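Local structure of transposon Tn7 transposition protein TnsA (Escherichia coli, 1T0F) at residues A[193-196]-A[197-200]; A[214-217]-A[218-222]. The protein cuts the 5' strands of DNA at the transposon ends, forming the Tn7 transposase together with TnsB. All blocks are in the same frame, centred on the assembly; numbering follows the deposited sequence.

Interaction 1 of 2, residues A[193-196]-A[197-200]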
loop_
_atom_site.group_PDB
_atom_site.type_symbol
_atom_site.label_atom_id
_atom_site.label_comp_id
_atom_site.label_asym_id
_atom_site.label_seq_id
_atom_site.Cartn_x
_atom_site.Cartn_y
_atom_site.Cartn_z
ATOM N N GLU A 193 -27.442 3.202 -3.714
ATOM C CA GLU A 193 -27.984 4.547 -3.607
ATOM C C GLU A 193 -26.838 5.549 -3.466
ATOM O O GLU A 193 -26.856 6.618 -4.075
ATOM C CB GLU A 193 -28.913 4.643 -2.392
ATOM C CG GLU A 193 -30.026 3.591 -2.338
ATOM C CD GLU A 193 -29.536 2.203 -1.929
ATOM O OE1 GLU A 193 -28.808 1.559 -2.712
ATOM O OE2 GLU A 193 -29.881 1.753 -0.814
ATOM N N LEU A 194 -25.840 5.197 -2.659
ATOM C CA LEU A 194 -24.695 6.080 -2.456
ATOM C C LEU A 194 -23.849 6.134 -3.720
ATOM O O LEU A 194 -23.367 7.197 -4.104
ATOM C CB LEU A 194 -23.842 5.595 -1.278
ATOM C CG LEU A 194 -22.628 6.469 -0.936
ATOM C CD1 LEU A 194 -23.054 7.922 -0.788
ATOM C CD2 LEU A 194 -21.985 5.967 0.346
ATOM N N LEU A 195 -23.677 4.985 -4.367
ATOM C CA LEU A 195 -22.900 4.916 -5.597
ATOM C C LEU A 195 -23.575 5.764 -6.683
ATOM O O LEU A 195 -22.911 6.325 -7.551
ATOM C CB LEU A 195 -22.793 3.464 -6.073
ATOM C CG LEU A 195 -21.723 3.174 -7.129
ATOM C CD1 LEU A 195 -20.349 3.263 -6.476
ATOM C CD2 LEU A 195 -21.926 1.781 -7.723
ATOM N N ALA A 196 -24.900 5.850 -6.622
ATOM C CA ALA A 196 -25.671 6.621 -7.593
ATOM C C ALA A 196 -25.444 8.127 -7.453
ATOM O O ALA A 196 -25.821 8.903 -8.329
ATOM C CB ALA A 196 -27.158 6.300 -7.441
ATOM N N GLN A 197 -24.825 8.534 -6.351
ATOM C CA GLN A 197 -24.560 9.946 -6.098
ATOM C C GLN A 197 -23.309 10.475 -6.794
ATOM O O GLN A 197 -23.123 11.688 -6.904
ATOM C CB GLN A 197 -24.441 10.187 -4.593
ATOM C CG GLN A 197 -25.755 10.099 -3.838
ATOM C CD GLN A 197 -26.678 11.264 -4.147
ATOM O OE1 GLN A 197 -27.204 11.381 -5.255
ATOM N NE2 GLN A 197 -26.866 12.141 -3.170
ATOM N N LEU A 198 -22.450 9.572 -7.260
ATOM C CA LEU A 198 -21.219 9.981 -7.924
ATOM C C LEU A 198 -21.477 10.911 -9.100
ATOM O O LEU A 198 -20.819 11.940 -9.236
ATOM C CB LEU A 198 -20.431 8.754 -8.398
ATOM C CG LEU A 198 -19.748 7.929 -7.302
ATOM C CD1 LEU A 198 -19.240 6.616 -7.889
ATOM C CD2 LEU A 198 -18.596 8.728 -6.699
ATOM N N SER A 199 -22.443 10.552 -9.939
ATOM C CA SER A 199 -22.767 11.353 -11.114
ATOM C C SER A 199 -23.246 12.765 -10.757
ATOM O O SER A 199 -22.671 13.751 -11.218
ATOM C CB SER A 199 -23.816 10.630 -11.966
ATOM O OG SER A 199 -24.124 11.369 -13.135
ATOM N N PRO A 200 -24.302 12.886 -9.935
ATOM C CA PRO A 200 -24.754 14.237 -9.594
ATOM C C PRO A 200 -23.712 15.041 -8.816
ATOM O O PRO A 200 -23.571 16.244 -9.021
ATOM C CB PRO A 200 -26.032 13.984 -8.794
ATOM C CG PRO A 200 -25.807 12.632 -8.196
ATOM C CD PRO A 200 -25.183 11.871 -9.335
HETATM O O HOH W 1 -23.288 7.753 -10.205
#
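L194 and L195 each send a backbone carbonyl to the amide three residues on, Q197 N to L194 O at 3.0 Å and L198 N to L195 O at 3.3 Å, and the second bond closes a type I beta turn over A196 and Q197 that joins helix 192-195 to helix 198-207. Both amides approach well above the plane of their carbonyl, 62° out of it at L194 and 59° at L195, as suits so short a loop of chain. L195 O also receives a hydrogen from a water that in turn accepts from S199 N at 2.9 Å; the water therefore stands in for the direct bond to the fourth residue along that an alpha helix would make. P200 brings no N-H, and its ring CD rests 3.2 Å from A196 O instead, a fitting proline position in the first turn of helix 198-207. A196, at the second position of the turn, is exposed, and a single methyl suffices there. L195 and L198 meet through branched ends, CD1 to CD1 at 3.8 Å, and both also touch V265, while L198 and L194 reach L238 on helix 230-240. Q197 lays CB 3.2 Å from L194 O; its chain then bends (chi2 -70°), and NE2 bonds to E234 OE1 on helix 230-240. Of the three leucines L198 is the buried one, and glutamine supplies a neutral donor for an acid. The corner between the helices is thus held by two backbone bonds and a bridging water, and joined to helix 230-240 by leucine contacts and one amide.

Interaction 2 of 2, residues A[214-217]-A[218-222]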
loop_
_atom_site.group_PDB
_atom_site.type_symbol
_atom_site.label_atom_id
_atom_site.label_comp_id
_atom_site.label_asym_id
_atom_site.label_seq_id
_atom_site.Cartn_x
_atom_site.Cartn_y
_atom_site.Cartn_z
ATOM N N ILE A 214 -15.766 21.892 1.607
ATOM C CA ILE A 214 -16.649 21.864 2.770
ATOM C C ILE A 214 -17.783 22.883 2.606
ATOM O O ILE A 214 -18.943 22.586 2.903
ATOM C CB ILE A 214 -15.871 22.162 4.072
ATOM C CG1 ILE A 214 -14.656 21.229 4.180
ATOM C CG2 ILE A 214 -16.786 21.974 5.274
ATOM C CD1 ILE A 214 -15.001 19.744 4.137
ATOM N N ASN A 215 -17.446 24.075 2.125
ATOM C CA ASN A 215 -18.456 25.110 1.913
ATOM C C ASN A 215 -19.499 24.609 0.921
ATOM O O ASN A 215 -20.702 24.715 1.164
ATOM C CB ASN A 215 -17.815 26.394 1.381
ATOM C CG ASN A 215 -16.969 27.091 2.420
ATOM O OD1 ASN A 215 -17.127 26.861 3.618
ATOM N ND2 ASN A 215 -16.074 27.962 1.968
ATOM N N VAL A 216 -19.035 24.045 -0.191
ATOM C CA VAL A 216 -19.940 23.525 -1.205
ATOM C C VAL A 216 -20.873 22.447 -0.653
ATOM O O VAL A 216 -22.078 22.482 -0.912
ATOM C CB VAL A 216 -19.164 22.958 -2.417
ATOM C CG1 VAL A 216 -20.123 22.248 -3.362
ATOM C CG2 VAL A 216 -18.463 24.086 -3.152
ATOM N N CYS A 217 -20.333 21.493 0.103
ATOM C CA CYS A 217 -21.173 20.441 0.670
ATOM C C CYS A 217 -22.297 21.032 1.518
ATOM O O CYS A 217 -23.437 20.572 1.462
ATOM C CB CYS A 217 -20.345 19.486 1.537
ATOM S SG CYS A 217 -19.242 18.407 0.598
ATOM N N LYS A 218 -21.968 22.042 2.313
ATOM C CA LYS A 218 -22.963 22.677 3.169
ATOM C C LYS A 218 -23.966 23.479 2.360
ATOM O O LYS A 218 -25.164 23.468 2.650
ATOM C CB LYS A 218 -22.278 23.567 4.207
ATOM C CG LYS A 218 -21.691 22.758 5.355
ATOM C CD LYS A 218 -21.089 23.610 6.461
ATOM C CE LYS A 218 -19.693 24.090 6.117
ATOM N NZ LYS A 218 -18.940 24.452 7.358
ATOM N N GLN A 219 -23.477 24.169 1.338
ATOM C CA GLN A 219 -24.347 24.966 0.493
ATOM C C GLN A 219 -25.265 24.040 -0.296
ATOM O O GLN A 219 -26.377 24.419 -0.662
ATOM C CB GLN A 219 -23.504 25.850 -0.433
ATOM C CG GLN A 219 -22.583 26.789 0.345
ATOM C CD GLN A 219 -21.816 27.763 -0.530
ATOM O OE1 GLN A 219 -22.388 28.696 -1.094
ATOM N NE2 GLN A 219 -20.509 27.553 -0.642
ATOM N N VAL A 220 -24.802 22.817 -0.538
ATOM C CA VAL A 220 -25.594 21.830 -1.265
ATOM C C VAL A 220 -26.713 21.312 -0.367
ATOM O O VAL A 220 -27.810 21.016 -0.844
ATOM C CB VAL A 220 -24.720 20.638 -1.743
ATOM C CG1 VAL A 220 -25.602 19.507 -2.262
ATOM C CG2 VAL A 220 -23.781 21.100 -2.846
ATOM N N ASP A 221 -26.438 21.198 0.930
ATOM C CA ASP A 221 -27.452 20.736 1.870
ATOM C C ASP A 221 -28.537 21.805 1.971
ATOM O O ASP A 221 -29.728 21.504 1.928
ATOM C CB ASP A 221 -26.858 20.495 3.261
ATOM C CG ASP A 221 -25.819 19.392 3.272
ATOM O OD1 ASP A 221 -25.993 18.401 2.530
ATOM O OD2 ASP A 221 -24.838 19.513 4.040
ATOM N N ILE A 222 -28.115 23.057 2.109
ATOM C CA ILE A 222 -29.056 24.165 2.206
ATOM C C ILE A 222 -29.917 24.216 0.949
ATOM O O ILE A 222 -31.144 24.252 1.027
ATOM C CB ILE A 222 -28.325 25.512 2.357
ATOM C CG1 ILE A 222 -27.463 25.496 3.619
ATOM C CG2 ILE A 222 -29.335 26.648 2.425
ATOM C CD1 ILE A 222 -26.617 26.737 3.798
#
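N215 O is gripped twice by Q219: the backbone N donates at 2.8 Å, nearly in line with the carbonyl, and the side-chain NE2 adds a weak bond at 3.4 Å. This is regular alpha-helix geometry, one turn and more of helix 213-223, in a C-terminal region whose family belongs to the helix-turn-helix clan. V220 N bonds to V216 O at 2.8 Å, tilted a little from the carbonyl plane, and leans weakly on C217 O as well; D221 N bonds to C217 O at 3.1 Å. Q219 is extended beyond CG, which carries its amide back alongside N215 CB. On the exposed flank, K218 bends at chi3 (-81°) and lays CE 3.7 Å from I214 CG2, using its aliphatic length over a methyl. C217, buried, places a small side chain against T231. D221 is buried too, yet its carboxylate is satisfied by T231 OG1 through OD1 and, weakly, by G229 N through OD2; it faces the N-terminal end of helix 230-240, whose dipole would probably favour the negative charge. An alanine here has no carboxylate, and T231 OG1 and G229 N would probably be left without their partner, the start of helix 230-240 losing a polar tie to helix 213-223. V216 and V220, beta-branched and both against I204 of helix 198-207, touch through V216 CG1 and V220 CG2 at 3.9 Å.

Interaction 1 comes first along the chain, and helix 198-207 leads from it towards interaction 2; their centres lie 16 Å apart and their nearest atoms about 8 Å, without touching. I204, further along helix 198-207, receives the valines of 214-217 and 218-222, while helix 230-240 meets interaction 1 around E234 and L238 and interaction 2 nearer its start, at T231 and L232. Both contacts thus lie in one helical C-terminal unit, their centres about 23 and 30 Å from that of the chain. Both are away from the magnesium site at D117, Q133 and V134. The side chain of Q197 lies about 4 Å, and that of V220 about 5 Å, from bound 2-methyl-2,4-pentanediol, probably from the crystallisation liquor.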